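Local coordinates for glycerol kinase, putative (Plasmodium falciparum, PDB 2W40), which probably phosphorylates glycerol to sn-glycerol 3-phosphate at the expense of ATP, as other glycerol kinases of the FGGY family do, at residues 219-231 with 237-249. Sequence-based numbering, arbitrary orientation.
Sequences IKSNCSNFGLVKS and YLNIPITGCIGDQ. With EDO (1,2-ethanediol), chain B.
Phe226 lays one ring face against CB of Cys245, which sits 3.5 Å from CZ in a CH-pi contact offset toward the ring's rim. The two belong to antiparallel strands, 225-228 and 241-247, the edge strand and its neighbour in the mixed sheet of the N-terminal domain, whose fold is that of the sugar kinase/Hsp70/actin superfamily. With SG anti to the backbone N (chi1 -172°), the sulfur of Cys245 rises farther above the same face, 4.9 Å from the ring centroid, a Cys sulfur-aromatic contact. Ile242 O lies in the ring plane at its edge and accepts a hydrogen bond from Phe226 N at 2.9 Å. Ile172 of helix 167-176 packs on both Phe226 and Cys245. Farther along, Val229 CG2 meets Ile242 CG1 with the two side chains roughly perpendicular, while Val229 CG1 lies beside CB of Tyr237; Ile79 of strand 74-83 also touches Val229. Lys230, bent at chi2 (-67°), reaches across to Asn239 in the type II turn Tyr237-Ile240, where NZ meets a lone pair of OD1 at 2.7 Å. At the opposite end of the pairing, the buried Asn222 grips Cys245 twice: its backbone O accepts a hydrogen bond from Cys245 N at 3.0 Å, and its ND2 gives a nearly straight bond (170°) to Cys245 O. Lys296 N holds the other amide atom, OD1, which should fix the flip of the group. Cys245 O lies almost in the Asn222 amide plane, 2.9 Å from ND2.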
loop_
_atom_site.group_PDB
_atom_site.type_symbol
_atom_site.label_atom_id
_atom_site.label_comp_id
_atom_site.label_asym_id
_atom_site.label_seq_id
_atom_site.Cartn_x
_atom_site.Cartn_y
_atom_site.Cartn_z
ATOM N N ILE C 219 0.015 -36.185 26.290
ATOM C CA ILE C 219 -0.411 -34.847 26.800
ATOM C C ILE C 219 -0.115 -34.771 28.332
ATOM O O ILE C 219 -0.591 -35.614 29.109
ATOM C CB ILE C 219 -1.910 -34.553 26.543
ATOM C CG1 ILE C 219 -2.212 -34.629 25.021
ATOM C CG2 ILE C 219 -2.359 -33.166 27.109
ATOM C CD1 ILE C 219 -3.667 -34.588 24.719
ATOM N N LYS C 220 0.754 -33.833 28.678
ATOM C CA LYS C 220 1.222 -33.657 30.045
ATOM C C LYS C 220 0.631 -32.404 30.658
ATOM O O LYS C 220 0.191 -31.515 29.983
ATOM C CB LYS C 220 2.741 -33.494 30.073
ATOM C CG LYS C 220 3.524 -34.709 29.480
ATOM C CD LYS C 220 3.922 -35.664 30.430
ATOM C CE LYS C 220 5.326 -35.414 30.917
ATOM N NZ LYS C 220 5.519 -36.348 32.090
ATOM N N SER C 221 0.706 -32.320 31.970
ATOM C CA SER C 221 0.382 -31.050 32.660
ATOM C C SER C 221 1.565 -30.075 32.432
ATOM O O SER C 221 2.644 -30.432 31.894
ATOM C CB SER C 221 0.114 -31.300 34.180
ATOM O OG SER C 221 1.332 -31.700 34.801
ATOM N N ASN C 222 1.353 -28.816 32.750
ATOM C CA ASN C 222 2.345 -27.791 32.467
ATOM C C ASN C 222 3.637 -27.847 33.329
ATOM O O ASN C 222 4.687 -27.430 32.875
ATOM C CB ASN C 222 1.745 -26.368 32.564
ATOM C CG ASN C 222 0.651 -26.117 31.519
ATOM O OD1 ASN C 222 -0.521 -25.882 31.823
ATOM N ND2 ASN C 222 1.053 -26.224 30.272
ATOM N N CYS C 223 3.508 -28.323 34.575
ATOM C CA CYS C 223 4.651 -28.610 35.425
ATOM C C CYS C 223 4.772 -30.157 35.432
ATOM O O CYS C 223 3.883 -30.857 35.894
ATOM C CB CYS C 223 4.308 -28.142 36.812
ATOM S SG CYS C 223 4.129 -26.382 37.035
ATOM N N SER C 224 5.875 -30.698 34.954
ATOM C CA SER C 224 5.985 -32.157 34.783
ATOM C C SER C 224 7.426 -32.580 34.560
ATOM O O SER C 224 8.267 -31.759 34.415
ATOM C CB SER C 224 5.022 -32.646 33.658
ATOM O OG SER C 224 4.734 -34.058 33.799
ATOM N N ASN C 225 7.708 -33.870 34.543
ATOM C CA ASN C 225 9.001 -34.396 34.155
ATOM C C ASN C 225 8.945 -34.641 32.661
ATOM O O ASN C 225 8.421 -35.660 32.232
ATOM C CB ASN C 225 9.267 -35.680 34.872
ATOM C CG ASN C 225 10.677 -36.224 34.600
ATOM O OD1 ASN C 225 11.392 -35.638 33.826
ATOM N ND2 ASN C 225 11.092 -37.310 35.304
ATOM N N PHE C 226 9.449 -33.686 31.913
ATOM C CA PHE C 226 9.570 -33.830 30.456
ATOM C C PHE C 226 10.833 -34.552 29.978
ATOM O O PHE C 226 10.972 -34.841 28.774
ATOM C CB PHE C 226 9.422 -32.478 29.774
ATOM C CG PHE C 226 8.070 -31.857 29.910
ATOM C CD1 PHE C 226 7.019 -32.195 29.037
ATOM C CD2 PHE C 226 7.793 -30.964 30.950
ATOM C CE1 PHE C 226 5.737 -31.666 29.263
ATOM C CE2 PHE C 226 6.554 -30.417 31.099
ATOM C CZ PHE C 226 5.533 -30.775 30.309
ATOM N N GLY C 227 11.755 -34.831 30.921
ATOM C CA GLY C 227 12.958 -35.525 30.632
ATOM C C GLY C 227 14.183 -34.774 30.931
ATOM O O GLY C 227 14.192 -33.627 31.254
ATOM N N LEU C 228 15.245 -35.489 30.709
ATOM C CA LEU C 228 16.614 -35.046 30.872
ATOM C C LEU C 228 17.200 -34.628 29.549
ATOM O O LEU C 228 17.104 -35.306 28.538
ATOM C CB LEU C 228 17.483 -36.170 31.444
ATOM C CG LEU C 228 17.248 -36.809 32.776
ATOM C CD1 LEU C 228 18.196 -38.039 32.994
ATOM C CD2 LEU C 228 17.266 -35.787 33.970
ATOM N N VAL C 229 17.888 -33.498 29.545
ATOM C CA VAL C 229 18.679 -33.107 28.380
ATOM C C VAL C 229 19.828 -34.135 28.223
ATOM O O VAL C 229 20.635 -34.387 29.194
ATOM C CB VAL C 229 19.275 -31.685 28.468
ATOM C CG1 VAL C 229 20.151 -31.381 27.272
ATOM C CG2 VAL C 229 18.079 -30.661 28.588
ATOM N N LYS C 230 19.913 -34.662 26.985
ATOM C CA LYS C 230 20.926 -35.574 26.605
ATOM C C LYS C 230 21.620 -35.218 25.287
ATOM O O LYS C 230 22.621 -35.915 24.920
ATOM C CB LYS C 230 20.389 -37.013 26.488
ATOM C CG LYS C 230 19.842 -37.591 27.780
ATOM C CD LYS C 230 20.951 -37.800 28.824
ATOM C CE LYS C 230 20.668 -38.911 29.897
ATOM N NZ LYS C 230 21.837 -39.223 30.824
ATOM N N SER C 231 21.115 -34.215 24.553
ATOM C CA SER C 231 21.697 -33.891 23.283
ATOM C C SER C 231 23.175 -33.565 23.336
ATOM O O SER C 231 23.604 -32.671 24.069
ATOM C CB SER C 231 20.975 -32.794 22.494
ATOM O OG SER C 231 21.664 -32.461 21.316
ATOM N N TYR C 237 24.705 -28.968 29.407
ATOM C CA TYR C 237 23.321 -29.175 29.900
ATOM C C TYR C 237 22.935 -30.635 30.169
ATOM O O TYR C 237 21.807 -30.919 30.494
ATOM C CB TYR C 237 22.383 -28.572 28.907
ATOM C CG TYR C 237 22.492 -27.084 28.826
ATOM C CD1 TYR C 237 21.594 -26.271 29.542
ATOM C CD2 TYR C 237 23.407 -26.485 27.984
ATOM C CE1 TYR C 237 21.652 -24.880 29.441
ATOM C CE2 TYR C 237 23.461 -25.135 27.841
ATOM C CZ TYR C 237 22.587 -24.295 28.589
ATOM O OH TYR C 237 22.564 -22.895 28.479
ATOM N N LEU C 238 23.926 -31.533 30.063
ATOM C CA LEU C 238 23.713 -32.923 30.307
ATOM C C LEU C 238 23.014 -33.160 31.656
ATOM O O LEU C 238 23.482 -32.722 32.717
ATOM C CB LEU C 238 24.990 -33.722 30.239
ATOM C CG LEU C 238 24.802 -35.255 30.466
ATOM C CD1 LEU C 238 24.028 -35.971 29.338
ATOM C CD2 LEU C 238 26.263 -35.844 30.744
ATOM N N ASN C 239 21.893 -33.912 31.627
ATOM C CA ASN C 239 21.103 -34.274 32.778
ATOM C C ASN C 239 20.386 -33.153 33.553
ATOM O O ASN C 239 19.879 -33.349 34.659
ATOM C CB ASN C 239 21.864 -35.163 33.759
ATOM C CG ASN C 239 22.225 -36.493 33.211
ATOM O OD1 ASN C 239 21.498 -37.042 32.356
ATOM N ND2 ASN C 239 23.360 -37.039 33.650
ATOM N N ILE C 240 20.277 -31.996 32.903
ATOM C CA ILE C 240 19.450 -30.917 33.399
ATOM C C ILE C 240 18.019 -31.250 32.985
ATOM O O ILE C 240 17.796 -31.564 31.808
ATOM C CB ILE C 240 19.878 -29.582 32.794
ATOM C CG1 ILE C 240 21.308 -29.205 33.219
ATOM C CG2 ILE C 240 18.970 -28.486 33.197
ATOM C CD1 ILE C 240 21.549 -29.178 34.730
ATOM N N PRO C 241 17.048 -31.173 33.928
ATOM C CA PRO C 241 15.659 -31.589 33.617
ATOM C C PRO C 241 14.821 -30.455 32.982
ATOM O O PRO C 241 15.006 -29.284 33.291
ATOM C CB PRO C 241 15.098 -31.903 34.981
ATOM C CG PRO C 241 15.762 -30.880 35.866
ATOM C CD PRO C 241 17.131 -30.682 35.335
ATOM N N ILE C 242 13.922 -30.848 32.092
ATOM C CA ILE C 242 12.970 -29.979 31.456
ATOM C C ILE C 242 11.698 -30.210 32.285
ATOM O O ILE C 242 11.141 -31.336 32.331
ATOM C CB ILE C 242 12.718 -30.362 29.964
ATOM C CG1 ILE C 242 14.019 -30.202 29.167
ATOM C CG2 ILE C 242 11.585 -29.487 29.392
ATOM C CD1 ILE C 242 13.977 -30.870 27.732
ATOM N N THR C 243 11.276 -29.157 32.964
ATOM C CA THR C 243 10.251 -29.299 33.996
ATOM C C THR C 243 9.021 -28.407 33.836
ATOM O O THR C 243 8.066 -28.460 34.641
ATOM C CB THR C 243 10.874 -29.047 35.384
ATOM O OG1 THR C 243 11.394 -27.705 35.435
ATOM C CG2 THR C 243 12.006 -30.021 35.629
ATOM N N GLY C 244 9.007 -27.566 32.803
ATOM C CA GLY C 244 7.814 -26.845 32.482
ATOM C C GLY C 244 7.672 -26.647 31.010
ATOM O O GLY C 244 8.639 -26.508 30.316
ATOM N N CYS C 245 6.433 -26.692 30.532
ATOM C CA CYS C 245 6.110 -26.511 29.141
ATOM C C CYS C 245 4.745 -25.995 28.948
ATOM O O CYS C 245 3.809 -26.513 29.526
ATOM C CB CYS C 245 6.193 -27.850 28.486
ATOM S SG CYS C 245 6.059 -27.861 26.633
ATOM N N ILE C 246 4.612 -24.962 28.142
ATOM C CA ILE C 246 3.322 -24.256 27.947
ATOM C C ILE C 246 3.381 -23.476 26.616
ATOM O O ILE C 246 4.465 -22.994 26.249
ATOM C CB ILE C 246 3.022 -23.334 29.176
ATOM C CG1 ILE C 246 1.641 -22.769 29.107
ATOM C CG2 ILE C 246 4.150 -22.243 29.280
ATOM C CD1 ILE C 246 1.056 -22.277 30.475
ATOM N N GLY C 247 2.234 -23.332 25.941
ATOM C CA GLY C 247 2.091 -22.470 24.798
ATOM C C GLY C 247 2.373 -20.984 25.175
ATOM O O GLY C 247 2.139 -20.560 26.300
ATOM N N ASP C 248 2.993 -20.239 24.247
ATOM C CA ASP C 248 3.465 -18.902 24.527
ATOM C C ASP C 248 2.441 -17.973 25.098
ATOM O O ASP C 248 2.741 -17.291 26.144
ATOM C CB ASP C 248 4.339 -18.285 23.428
ATOM C CG ASP C 248 3.629 -18.081 22.056
ATOM O OD1 ASP C 248 2.428 -18.339 21.941
ATOM O OD2 ASP C 248 4.339 -17.666 21.090
ATOM N N GLN C 249 1.246 -17.948 24.511
ATOM C CA GLN C 249 0.262 -16.906 24.957
ATOM C C GLN C 249 -0.272 -17.290 26.381
ATOM O O GLN C 249 -0.595 -16.414 27.203
ATOM C CB GLN C 249 -0.809 -16.706 23.957
ATOM C CG GLN C 249 -0.291 -16.166 22.607
ATOM C CD GLN C 249 0.702 -15.003 22.781
ATOM O OE1 GLN C 249 0.363 -14.069 23.567
ATOM N NE2 GLN C 249 1.921 -15.081 22.199
HETATM C C1 EDO B . 14.900 -37.938 29.067
HETATM O O1 EDO B . 16.247 -37.992 28.133
HETATM C C2 EDO B . 14.453 -39.054 29.990
HETATM O O2 EDO B . 14.430 -38.869 31.455
HETATM O O HOH W 1 12.284 -33.312 33.897
#